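Local structure of membrane protein (Acinetobacter baumannii AB307-0294, 5DL5) at residues A[88-92]-A[93-97]; A[314-318]-A[319-323]; A[402-405]-A[406-410]. The protein probably forms a beta-barrel channel of the OprD porin family in the outer membrane, through which small substrates and antibiotics can enter the cell. All coordinates share one frame; numbering follows the deposited sequence.

All three interactions lie in or at loops that join barrel strands, but at different depths. Interaction 1 is a buried tight turn, ruled by backbone and lysine hydrogen bonds. Interaction 2, whose centre is about 7 Å from that of the chain, is a surface contact, probably facing the channel interior, and rests on a few van der Waals contacts in a chain bent by inverse gamma turns whose hydrogen bonds are weak. Interaction 3, partly buried, closes off the end of strand 394-404 with a glutamine and a water. One detergent molecule touches both 88-97 and 314-323, whereas interactions 2 and 3 meet directly through M323 CE and Y402 CB, 3.2 Å apart.

Interaction 1 (A[88-92]-A[93-97]); sequences KNAGN and QMIPK. With C8E ((hydroxyethyloxy)tri(ethyloxy)octane), chain B.
K97 reaches back over the turn to A90, and its ammonium NZ gives A90 O a hydrogen bond of 2.7 Å, tilted 32° from the carbonyl plane. The lysine sets out with CG beside its backbone N (chi1 -76°) and bends at chi3, which brings CE and NZ up to the carbonyl oxygen; the long, flexible chain lets the ammonium group reach a main-chain oxygen seven residues back. A90 meanwhile directs its small methyl at I95, CB to CD1 4.2 Å. Between these pairs the chain reverses through a type I' beta turn from G91 to M94, closed by M94 N and G91 O at 3.3 Å. N92 and Q93 hold its central positions with positive phi, a left-handed conformation that asparagine tolerates well. The turn lies in the loop joining strands 70-83 and 106-118 of an OprD-family porin barrel, and a detergent molecule runs past it. N92 N donates a nearly straight bond (167°) to detergent O9 at 3.0 Å. G91, without a side chain, lets O9 approach its CA to 3.5 Å. The two amides add van der Waals contacts: N92 OD1 lies 3.1 Å from detergent C13, and Q93 NE2 3.2 Å from C11. In the second shell T50 OG1 holds N92 ND2, R141 holds N92 O, and S52 OG binds G91 N, while M94 and I95 pack on S52 of strand 50-62.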
ATOM      1  N   LYS A  88      -2.275 -24.229   7.865  1.00 41.85           N
ATOM      2  CA  LYS A  88      -3.179 -24.265   8.989  1.00 45.11           C
ATOM      3  C   LYS A  88      -3.131 -22.964   9.831  1.00 44.32           C
ATOM      4  O   LYS A  88      -4.082 -22.661  10.492  1.00 43.69           O
ATOM      5  CB  LYS A  88      -2.797 -25.422   9.843  1.00 50.51           C
ATOM      6  CG  LYS A  88      -3.877 -25.815  10.791  1.00 59.46           C
ATOM      7  CD  LYS A  88      -3.441 -26.981  11.688  1.00 65.70           C
ATOM      8  CE  LYS A  88      -2.181 -26.673  12.481  1.00 70.60           C
ATOM      9  NZ  LYS A  88      -1.995 -27.681  13.576  1.00 79.09           N
ATOM     10  N   ASN A  89      -2.054 -22.185   9.762  1.00 43.18           N
ATOM     11  CA  ASN A  89      -1.967 -20.938  10.529  1.00 42.05           C
ATOM     12  C   ASN A  89      -1.602 -19.820   9.570  1.00 41.35           C
ATOM     13  O   ASN A  89      -0.689 -19.030   9.846  1.00 39.23           O
ATOM     14  CB  ASN A  89      -0.848 -21.108  11.562  1.00 46.18           C
ATOM     15  CG  ASN A  89      -1.063 -22.272  12.500  1.00 49.32           C
ATOM     16  OD1 ASN A  89      -0.368 -23.230  12.461  1.00 53.72           O
ATOM     17  ND2 ASN A  89      -2.051 -22.190  13.290  1.00 51.20           N
ATOM     18  N   ALA A  90      -2.282 -19.778   8.433  1.00 36.43           N
ATOM     19  CA  ALA A  90      -2.188 -18.688   7.547  1.00 35.86           C
ATOM     20  C   ALA A  90      -2.642 -17.275   8.157  1.00 37.23           C
ATOM     21  O   ALA A  90      -3.444 -17.238   9.011  1.00 37.38           O
ATOM     22  CB  ALA A  90      -3.017 -18.961   6.333  1.00 35.51           C
ATOM     23  N   GLY A  91      -2.255 -16.156   7.566  1.00 33.59           N
ATOM     24  CA  GLY A  91      -2.645 -14.883   8.118  1.00 35.58           C
ATOM     25  C   GLY A  91      -1.989 -13.799   7.325  1.00 34.61           C
ATOM     26  O   GLY A  91      -1.426 -14.054   6.255  1.00 32.87           O
ATOM     27  N   ASN A  92      -2.099 -12.582   7.850  1.00 32.77           N
ATOM     28  CA  ASN A  92      -1.394 -11.459   7.305  1.00 33.10           C
ATOM     29  C   ASN A  92      -1.894 -11.157   5.934  1.00 31.42           C
ATOM     30  O   ASN A  92      -1.161 -10.782   5.108  1.00 33.89           O
ATOM     31  CB  ASN A  92       0.126 -11.667   7.361  1.00 33.51           C
ATOM     32  CG  ASN A  92       0.576 -12.111   8.715  1.00 35.43           C
ATOM     33  OD1 ASN A  92       0.366 -11.423   9.822  1.00 41.74           O
ATOM     34  ND2 ASN A  92       1.084 -13.270   8.739  1.00 33.72           N
ATOM     35  N   GLN A  93      -3.180 -11.383   5.713  1.00 30.44           N
ATOM     36  CA  GLN A  93      -3.819 -11.096   4.462  1.00 33.20           C
ATOM     37  C   GLN A  93      -3.241 -11.778   3.220  1.00 34.74           C
ATOM     38  O   GLN A  93      -3.395 -11.254   2.129  1.00 33.54           O
ATOM     39  CB  GLN A  93      -3.922  -9.542   4.268  1.00 32.55           C
ATOM     40  CG  GLN A  93      -4.742  -8.918   5.330  1.00 33.41           C
ATOM     41  CD  GLN A  93      -4.110  -8.829   6.729  1.00 36.49           C
ATOM     42  OE1 GLN A  93      -2.905  -8.460   6.962  1.00 32.80           O
ATOM     43  NE2 GLN A  93      -4.928  -9.256   7.683  1.00 34.56           N
ATOM     44  N   MET A  94      -2.677 -12.980   3.401  1.00 34.42           N
ATOM     45  CA  MET A  94      -2.070 -13.789   2.328  1.00 35.52           C
ATOM     46  C   MET A  94      -3.062 -14.758   1.655  1.00 34.53           C
ATOM     47  O   MET A  94      -3.048 -14.893   0.419  1.00 37.94           O
ATOM     48  CB  MET A  94      -0.933 -14.602   2.908  1.00 35.82           C
ATOM     49  CG  MET A  94       0.297 -13.805   3.266  1.00 35.82           C
ATOM     50  SD  MET A  94       1.267 -13.247   1.801  1.00 35.84           S
ATOM     51  CE  MET A  94       2.122 -14.743   1.311  1.00 37.56           C
ATOM     52  N   ILE A  95      -3.967 -15.342   2.447  1.00 34.88           N
ATOM     53  CA  ILE A  95      -4.818 -16.439   1.994  1.00 35.69           C
ATOM     54  C   ILE A  95      -6.203 -16.292   2.606  1.00 34.65           C
ATOM     55  O   ILE A  95      -6.301 -16.207   3.826  1.00 34.67           O
ATOM     56  CB  ILE A  95      -4.198 -17.837   2.377  1.00 34.25           C
ATOM     57  CG1 ILE A  95      -2.835 -17.989   1.667  1.00 36.92           C
ATOM     58  CG2 ILE A  95      -5.093 -18.930   1.914  1.00 34.39           C
ATOM     59  CD1 ILE A  95      -2.071 -19.223   2.216  1.00 38.25           C
ATOM     60  N   PRO A  96      -7.266 -16.354   1.794  1.00 32.95           N
ATOM     61  CA  PRO A  96      -8.607 -16.397   2.383  1.00 33.56           C
ATOM     62  C   PRO A  96      -8.788 -17.569   3.339  1.00 38.71           C
ATOM     63  O   PRO A  96      -8.259 -18.657   3.051  1.00 35.73           O
ATOM     64  CB  PRO A  96      -9.527 -16.599   1.190  1.00 33.04           C
ATOM     65  CG  PRO A  96      -8.731 -16.135  -0.010  1.00 34.23           C
ATOM     66  CD  PRO A  96      -7.278 -16.372   0.303  1.00 32.70           C
ATOM     67  N   LYS A  97      -9.652 -17.386   4.329  1.00 36.77           N
ATOM     68  CA  LYS A  97      -9.887 -18.344   5.391  1.00 39.30           C
ATOM     69  C   LYS A  97     -11.381 -18.638   5.481  1.00 44.18           C
ATOM     70  O   LYS A  97     -12.225 -17.780   5.144  1.00 42.42           O
ATOM     71  CB  LYS A  97      -9.304 -17.847   6.746  1.00 40.82           C
ATOM     72  CG  LYS A  97      -7.787 -18.003   6.789  1.00 41.64           C
ATOM     73  CD  LYS A  97      -7.155 -17.861   8.167  1.00 47.53           C
ATOM     74  CE  LYS A  97      -6.754 -16.440   8.400  1.00 50.11           C
ATOM     75  NZ  LYS A  97      -5.957 -16.341   9.616  1.00 52.00           N
TER
HETATM   76  C6  C8E B 501      -7.386 -12.224   9.579  1.00 54.91           C
HETATM   77  C7  C8E B 501      -5.940 -12.769   9.400  1.00 51.18           C
HETATM   78  C8  C8E B 501      -5.056 -12.798  10.670  1.00 53.90           C
HETATM   79  O9  C8E B 501      -3.626 -12.526  10.440  1.00 41.62           O
HETATM   80  C10 C8E B 501      -3.274 -11.398  11.233  1.00 60.43           C
HETATM   81  C11 C8E B 501      -3.598 -10.100  10.472  1.00 52.13           C
HETATM   82  O12 C8E B 501      -2.857  -9.006  10.966  1.00 64.71           O
HETATM   83  C13 C8E B 501      -1.429  -9.069  10.844  1.00 56.96           C
HETATM   84  C14 C8E B 501      -0.968  -8.368   9.594  1.00 55.62           C
HETATM   85  O15 C8E B 501       0.077  -7.421   9.801  1.00 63.94           O
HETATM   86  C16 C8E B 501      -0.113  -6.369  10.758  1.00 67.29           C
HETATM   87  C17 C8E B 501       0.658  -5.186  10.176  1.00 73.13           C
HETATM   88  O18 C8E B 501       1.735  -5.763   9.377  1.00 77.61           O
HETATM   89  C19 C8E B 501       2.047  -5.046   8.174  1.00 78.88           C
HETATM   90  C20 C8E B 501       3.272  -5.679   7.537  1.00 69.34           C
HETATM   91  O21 C8E B 501       3.930  -4.951   6.461  1.00 63.28           O

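Interaction 2 (A[314-318]-A[319-323]); sequences QSIYL and PNSYM. With C8E ((hydroxyethyloxy)tri(ethyloxy)octane), chain B.
The puckered ring of P319 sets its CD beside L318 CB, 3.5 Å away across the peptide bond that joins the two residues, a contact between chain neighbours. The flat ring of Y317, just before them, receives Q314 O at its edge and in its plane, with the oxygen 3.5 Å from Y317 CE1, so that the slightly positive rim of the ring faces a carbonyl. Across the bend, I316 and S321 approach each other. I316 CG1 lies anti to the backbone N (chi1 180°), which extends this branch toward S321 OG at 3.8 Å, a plain van der Waals contact. The serine hydroxyl finds its polar partner in D325, just beyond the segment, and S321 CB rests 3.7 Å from L318 O. Serine suits this place: its short side chain lets CB lie by that carbonyl while OG reaches D325. The backbone is shaped by three inverse gamma turns centred on S315, Y317 and N320, each closed by a weak bond; that round N320 joins S321 N to P319 O at 3.0 Å. Proline, with its restricted phi and no N-H to satisfy, fits the step into the last of them. Q335 then fixes this corner by donating its amide to both P319 O and N320 OD1. Further along, the terminal hydroxyl O21 of the bound detergent donates to Y322 O at 2.9 Å, and detergent C19 touches M323 O at 3.1 Å. In the loop that connects strands 289-300 and 332-341, with its centre about 7 Å from the centre of the chain, this irregular segment is consistent with one of the inward-folded loops that help to narrow the channel in OprD-type porins.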
ATOM      1  N   GLN A 314      -3.111  -0.197   1.574  1.00 29.78           N
ATOM      2  CA  GLN A 314      -1.838   0.329   1.321  1.00 28.73           C
ATOM      3  C   GLN A 314      -1.856   1.861   1.463  1.00 28.58           C
ATOM      4  O   GLN A 314      -0.961   2.539   0.938  1.00 28.29           O
ATOM      5  CB  GLN A 314      -1.401  -0.069  -0.110  1.00 31.34           C
ATOM      6  CG  GLN A 314       0.092  -0.044  -0.336  1.00 36.99           C
ATOM      7  CD  GLN A 314       0.482  -1.109  -1.358  1.00 37.95           C
ATOM      8  OE1 GLN A 314       0.406  -2.266  -1.099  1.00 36.54           O
ATOM      9  NE2 GLN A 314       0.793  -0.692  -2.559  1.00 39.96           N
ATOM     10  N   SER A 315      -2.864   2.428   2.150  1.00 30.39           N
ATOM     11  CA  SER A 315      -3.003   3.888   2.240  1.00 32.85           C
ATOM     12  C   SER A 315      -2.003   4.469   3.296  1.00 29.38           C
ATOM     13  O   SER A 315      -2.406   5.062   4.276  1.00 30.25           O
ATOM     14  CB  SER A 315      -4.434   4.277   2.586  1.00 30.32           C
ATOM     15  OG  SER A 315      -5.278   3.848   1.556  1.00 30.17           O
ATOM     16  N   ILE A 316      -0.706   4.267   3.081  1.00 29.96           N
ATOM     17  CA  ILE A 316       0.345   4.497   4.109  1.00 29.79           C
ATOM     18  C   ILE A 316       1.571   5.004   3.358  1.00 29.80           C
ATOM     19  O   ILE A 316       2.566   4.325   3.350  1.00 29.91           O
ATOM     20  CB  ILE A 316       0.505   3.255   5.000  1.00 33.12           C
ATOM     21  CG1 ILE A 316       1.560   3.364   6.086  1.00 39.75           C
ATOM     22  CG2 ILE A 316       0.986   2.026   4.307  1.00 35.48           C
ATOM     23  CD1 ILE A 316       1.298   4.241   7.238  1.00 36.17           C
ATOM     24  N   TYR A 317       1.494   6.146   2.691  1.00 27.74           N
ATOM     25  CA  TYR A 317       2.598   6.660   1.833  1.00 29.19           C
ATOM     26  C   TYR A 317       3.591   7.493   2.742  1.00 30.89           C
ATOM     27  O   TYR A 317       3.626   8.688   2.713  1.00 32.35           O
ATOM     28  CB  TYR A 317       2.033   7.471   0.686  1.00 30.76           C
ATOM     29  CG  TYR A 317       1.502   6.624  -0.568  1.00 33.23           C
ATOM     30  CD1 TYR A 317       0.690   5.540  -0.412  1.00 32.12           C
ATOM     31  CD2 TYR A 317       1.715   7.046  -1.822  1.00 35.37           C
ATOM     32  CE1 TYR A 317       0.220   4.809  -1.473  1.00 34.52           C
ATOM     33  CE2 TYR A 317       1.212   6.368  -2.934  1.00 36.54           C
ATOM     34  CZ  TYR A 317       0.473   5.221  -2.730  1.00 37.63           C
ATOM     35  OH  TYR A 317      -0.033   4.529  -3.785  1.00 38.01           O
ATOM     36  N   LEU A 318       4.214   6.820   3.696  1.00 28.24           N
ATOM     37  CA  LEU A 318       5.117   7.430   4.686  1.00 31.58           C
ATOM     38  C   LEU A 318       6.390   6.526   4.767  1.00 30.59           C
ATOM     39  O   LEU A 318       6.311   5.351   4.421  1.00 30.76           O
ATOM     40  CB  LEU A 318       4.431   7.408   6.040  1.00 30.83           C
ATOM     41  CG  LEU A 318       3.200   8.314   6.141  1.00 30.01           C
ATOM     42  CD1 LEU A 318       2.469   8.072   7.436  1.00 32.33           C
ATOM     43  CD2 LEU A 318       3.540   9.754   6.080  1.00 31.91           C
ATOM     44  N   PRO A 319       7.506   7.070   5.192  1.00 30.77           N
ATOM     45  CA  PRO A 319       8.825   6.324   5.076  1.00 29.76           C
ATOM     46  C   PRO A 319       9.050   5.298   6.177  1.00 29.36           C
ATOM     47  O   PRO A 319       9.740   4.327   6.013  1.00 28.53           O
ATOM     48  CB  PRO A 319       9.844   7.492   5.210  1.00 32.36           C
ATOM     49  CG  PRO A 319       9.203   8.552   6.068  1.00 28.62           C
ATOM     50  CD  PRO A 319       7.733   8.500   5.569  1.00 31.13           C
ATOM     51  N   ASN A 320       8.482   5.480   7.357  1.00 31.05           N
ATOM     52  CA  ASN A 320       8.817   4.580   8.500  1.00 30.98           C
ATOM     53  C   ASN A 320       7.739   3.531   8.582  1.00 34.84           C
ATOM     54  O   ASN A 320       6.856   3.514   9.486  1.00 33.31           O
ATOM     55  CB  ASN A 320       8.960   5.273   9.813  1.00 29.00           C
ATOM     56  CG  ASN A 320      10.129   6.261   9.844  1.00 30.89           C
ATOM     57  OD1 ASN A 320      10.888   6.396   8.888  1.00 31.84           O
ATOM     58  ND2 ASN A 320      10.235   6.995  10.942  1.00 30.36           N
ATOM     59  N   SER A 321       7.887   2.583   7.668  1.00 34.77           N
ATOM     60  CA  SER A 321       6.834   1.645   7.338  1.00 36.53           C
ATOM     61  C   SER A 321       7.464   0.400   6.728  1.00 36.37           C
ATOM     62  O   SER A 321       7.904   0.448   5.587  1.00 33.49           O
ATOM     63  CB  SER A 321       5.868   2.212   6.269  1.00 37.09           C
ATOM     64  OG  SER A 321       4.735   1.303   6.171  1.00 36.35           O
ATOM     65  N   TYR A 322       7.528  -0.657   7.508  1.00 33.76           N
ATOM     66  CA  TYR A 322       8.098  -1.959   7.088  1.00 37.78           C
ATOM     67  C   TYR A 322       7.159  -3.020   7.607  1.00 35.79           C
ATOM     68  O   TYR A 322       6.057  -3.061   7.149  1.00 39.21           O
ATOM     69  CB  TYR A 322       9.576  -2.159   7.590  1.00 37.03           C
ATOM     70  CG  TYR A 322      10.568  -1.165   6.953  1.00 35.14           C
ATOM     71  CD1 TYR A 322      11.057  -1.387   5.646  1.00 34.54           C
ATOM     72  CD2 TYR A 322      10.929   0.025   7.611  1.00 33.61           C
ATOM     73  CE1 TYR A 322      11.880  -0.458   5.010  1.00 35.24           C
ATOM     74  CE2 TYR A 322      11.750   0.961   7.000  1.00 35.08           C
ATOM     75  CZ  TYR A 322      12.298   0.670   5.740  1.00 36.28           C
ATOM     76  OH  TYR A 322      13.162   1.556   5.162  1.00 35.54           O
ATOM     77  N   MET A 323       7.490  -3.828   8.602  1.00 37.40           N
ATOM     78  CA  MET A 323       6.474  -4.729   9.138  1.00 35.53           C
ATOM     79  C   MET A 323       5.573  -3.852  10.026  1.00 36.84           C
ATOM     80  O   MET A 323       4.383  -3.851   9.864  1.00 32.57           O
ATOM     81  CB  MET A 323       7.031  -5.895   9.909  1.00 38.26           C
ATOM     82  CG  MET A 323       5.855  -6.675  10.516  1.00 38.84           C
ATOM     83  SD  MET A 323       6.432  -8.002  11.539  1.00 44.37           S
ATOM     84  CE  MET A 323       7.084  -7.151  12.950  1.00 46.46           C
TER
HETATM   85  C6  C8E B 501      -7.386 -12.224   9.579  1.00 54.91           C
HETATM   86  C7  C8E B 501      -5.940 -12.769   9.400  1.00 51.18           C
HETATM   87  C8  C8E B 501      -5.056 -12.798  10.670  1.00 53.90           C
HETATM   88  O9  C8E B 501      -3.626 -12.526  10.440  1.00 41.62           O
HETATM   89  C10 C8E B 501      -3.274 -11.398  11.233  1.00 60.43           C
HETATM   90  C11 C8E B 501      -3.598 -10.100  10.472  1.00 52.13           C
HETATM   91  O12 C8E B 501      -2.857  -9.006  10.966  1.00 64.71           O
HETATM   92  C13 C8E B 501      -1.429  -9.069  10.844  1.00 56.96           C
HETATM   93  C14 C8E B 501      -0.968  -8.368   9.594  1.00 55.62           C
HETATM   94  O15 C8E B 501       0.077  -7.421   9.801  1.00 63.94           O
HETATM   95  C16 C8E B 501      -0.113  -6.369  10.758  1.00 67.29           C
HETATM   96  C17 C8E B 501       0.658  -5.186  10.176  1.00 73.13           C
HETATM   97  O18 C8E B 501       1.735  -5.763   9.377  1.00 77.61           O
HETATM   98  C19 C8E B 501       2.047  -5.046   8.174  1.00 78.88           C
HETATM   99  C20 C8E B 501       3.272  -5.679   7.537  1.00 69.34           C
HETATM  100  O21 C8E B 501       3.930  -4.951   6.461  1.00 63.28           O

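Interaction 3 (A[402-405]-A[406-410]); sequences YRAS and DAYQG
S405 and Y408 bracket a type I beta turn, in which Y408 N donates to S405 O at 3.1 Å as the chain leaves strand 394-404. The same oxygen takes a second bond from the side chain of Q409, NE2 to S405 O 2.9 Å and almost straight at 174°. The two donors stand on opposite faces of the carbonyl plane, so one acceptor is gripped from both sides. Glutamine suits this position because its chain, bent at chi2 (-57°), folds back over the turn, leaving OE1 to accept from D415 N. A404 points its methyl at the edge of the Y408 ring, near the ring plane, and lies 3.4 Å from Y408 O. Y402 and Y408 cross at about a right angle, Y402 OH being 3.9 Å from Y408 CD2. A water donates to both Y402 OH (2.8 Å) and Y408 O (2.6 Å), joining strand to loop; the tyrosine hydroxyl is also bound to E374. At this strand end, R403 NH1 bonds N417 OD1 of strand 416-428, while strand 371-384 is joined through S405 OG to Q373 N, and Y408 packs on I363 and V365 of strand 351-365.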
ATOM      1  N   TYR A 402      11.693  -7.576  15.093  1.00 36.27           N
ATOM      2  CA  TYR A 402      10.869  -6.571  15.639  1.00 34.67           C
ATOM      3  C   TYR A 402      10.658  -6.793  17.120  1.00 37.71           C
ATOM      4  O   TYR A 402      10.371  -7.924  17.533  1.00 35.58           O
ATOM      5  CB  TYR A 402       9.546  -6.518  14.910  1.00 34.86           C
ATOM      6  CG  TYR A 402       8.516  -5.623  15.550  1.00 34.21           C
ATOM      7  CD1 TYR A 402       8.491  -4.253  15.257  1.00 33.73           C
ATOM      8  CD2 TYR A 402       7.592  -6.123  16.454  1.00 36.52           C
ATOM      9  CE1 TYR A 402       7.564  -3.408  15.814  1.00 32.67           C
ATOM     10  CE2 TYR A 402       6.685  -5.283  17.102  1.00 36.92           C
ATOM     11  CZ  TYR A 402       6.654  -3.917  16.744  1.00 33.55           C
ATOM     12  OH  TYR A 402       5.783  -3.053  17.303  1.00 31.70           O
ATOM     13  N   ARG A 403      10.831  -5.713  17.925  1.00 34.36           N
ATOM     14  CA  ARG A 403      10.627  -5.808  19.336  1.00 36.96           C
ATOM     15  C   ARG A 403       9.846  -4.607  19.864  1.00 36.54           C
ATOM     16  O   ARG A 403      10.042  -3.535  19.394  1.00 35.05           O
ATOM     17  CB  ARG A 403      11.979  -5.897  20.107  1.00 39.49           C
ATOM     18  CG  ARG A 403      12.799  -7.187  19.898  1.00 46.18           C
ATOM     19  CD  ARG A 403      12.115  -8.467  20.324  1.00 50.41           C
ATOM     20  NE  ARG A 403      12.881  -9.695  19.970  1.00 54.38           N
ATOM     21  CZ  ARG A 403      12.849 -10.347  18.803  1.00 59.05           C
ATOM     22  NH1 ARG A 403      12.113  -9.933  17.786  1.00 58.75           N
ATOM     23  NH2 ARG A 403      13.563 -11.464  18.647  1.00 59.84           N
ATOM     24  N   ALA A 404       9.060  -4.787  20.933  1.00 36.71           N
ATOM     25  CA  ALA A 404       8.265  -3.695  21.427  1.00 37.52           C
ATOM     26  C   ALA A 404       8.165  -3.805  22.915  1.00 39.05           C
ATOM     27  O   ALA A 404       8.394  -4.887  23.469  1.00 36.27           O
ATOM     28  CB  ALA A 404       6.892  -3.714  20.743  1.00 34.73           C
ATOM     29  N   SER A 405       7.809  -2.726  23.583  1.00 37.91           N
ATOM     30  CA  SER A 405       7.602  -2.868  25.065  1.00 42.02           C
ATOM     31  C   SER A 405       6.400  -3.768  25.431  1.00 43.49           C
ATOM     32  O   SER A 405       5.555  -4.158  24.581  1.00 39.82           O
ATOM     33  CB  SER A 405       7.484  -1.516  25.836  1.00 42.89           C
ATOM     34  OG  SER A 405       6.826  -0.578  25.167  1.00 41.70           O
ATOM     35  N   ASP A 406       6.319  -4.081  26.693  1.00 43.53           N
ATOM     36  CA  ASP A 406       5.266  -4.970  27.243  1.00 50.97           C
ATOM     37  C   ASP A 406       3.820  -4.531  26.900  1.00 52.52           C
ATOM     38  O   ASP A 406       2.960  -5.412  26.623  1.00 54.25           O
ATOM     39  CB  ASP A 406       5.336  -5.008  28.766  1.00 55.59           C
ATOM     40  CG  ASP A 406       6.584  -5.583  29.237  1.00 64.17           C
ATOM     41  OD1 ASP A 406       7.194  -6.247  28.383  1.00 68.50           O
ATOM     42  OD2 ASP A 406       6.947  -5.441  30.453  1.00 77.19           O
ATOM     43  N   ALA A 407       3.619  -3.195  26.868  1.00 45.98           N
ATOM     44  CA  ALA A 407       2.329  -2.578  26.682  1.00 47.13           C
ATOM     45  C   ALA A 407       1.858  -2.611  25.209  1.00 43.44           C
ATOM     46  O   ALA A 407       0.766  -2.275  24.950  1.00 47.07           O
ATOM     47  CB  ALA A 407       2.456  -1.131  27.172  1.00 50.09           C
ATOM     48  N   TYR A 408       2.739  -2.922  24.259  1.00 41.14           N
ATOM     49  CA  TYR A 408       2.499  -2.903  22.820  1.00 39.21           C
ATOM     50  C   TYR A 408       2.832  -4.231  22.187  1.00 38.95           C
ATOM     51  O   TYR A 408       3.584  -4.330  21.203  1.00 39.95           O
ATOM     52  CB  TYR A 408       3.311  -1.795  22.165  1.00 36.06           C
ATOM     53  CG  TYR A 408       2.813  -1.126  20.903  1.00 34.58           C
ATOM     54  CD1 TYR A 408       1.543  -0.497  20.841  1.00 36.57           C
ATOM     55  CD2 TYR A 408       3.626  -1.042  19.782  1.00 32.97           C
ATOM     56  CE1 TYR A 408       1.059   0.235  19.673  1.00 33.27           C
ATOM     57  CE2 TYR A 408       3.148  -0.403  18.628  1.00 33.50           C
ATOM     58  CZ  TYR A 408       1.869   0.288  18.613  1.00 32.25           C
ATOM     59  OH  TYR A 408       1.591   0.885  17.408  1.00 33.33           O
ATOM     60  N   GLN A 409       2.154  -5.229  22.677  1.00 41.42           N
ATOM     61  CA  GLN A 409       2.278  -6.600  22.217  1.00 43.06           C
ATOM     62  C   GLN A 409       0.943  -6.865  21.483  1.00 41.24           C
ATOM     63  O   GLN A 409       0.821  -6.495  20.340  1.00 40.08           O
ATOM     64  CB  GLN A 409       2.568  -7.575  23.386  1.00 44.00           C
ATOM     65  CG  GLN A 409       3.961  -7.420  24.027  1.00 48.50           C
ATOM     66  CD  GLN A 409       5.131  -7.581  23.054  1.00 47.54           C
ATOM     67  OE1 GLN A 409       5.267  -8.625  22.349  1.00 44.50           O
ATOM     68  NE2 GLN A 409       6.050  -6.579  23.078  1.00 48.86           N
ATOM     69  N   GLY A 410      -0.057  -7.402  22.172  1.00 43.77           N
ATOM     70  CA  GLY A 410      -1.338  -7.741  21.580  1.00 48.04           C
ATOM     71  C   GLY A 410      -2.080  -6.476  21.128  1.00 47.01           C
ATOM     72  O   GLY A 410      -2.826  -6.536  20.166  1.00 47.35           O
TER
HETATM   73  O   HOH W   1       3.635  -4.375  18.611  1.00 36.46           O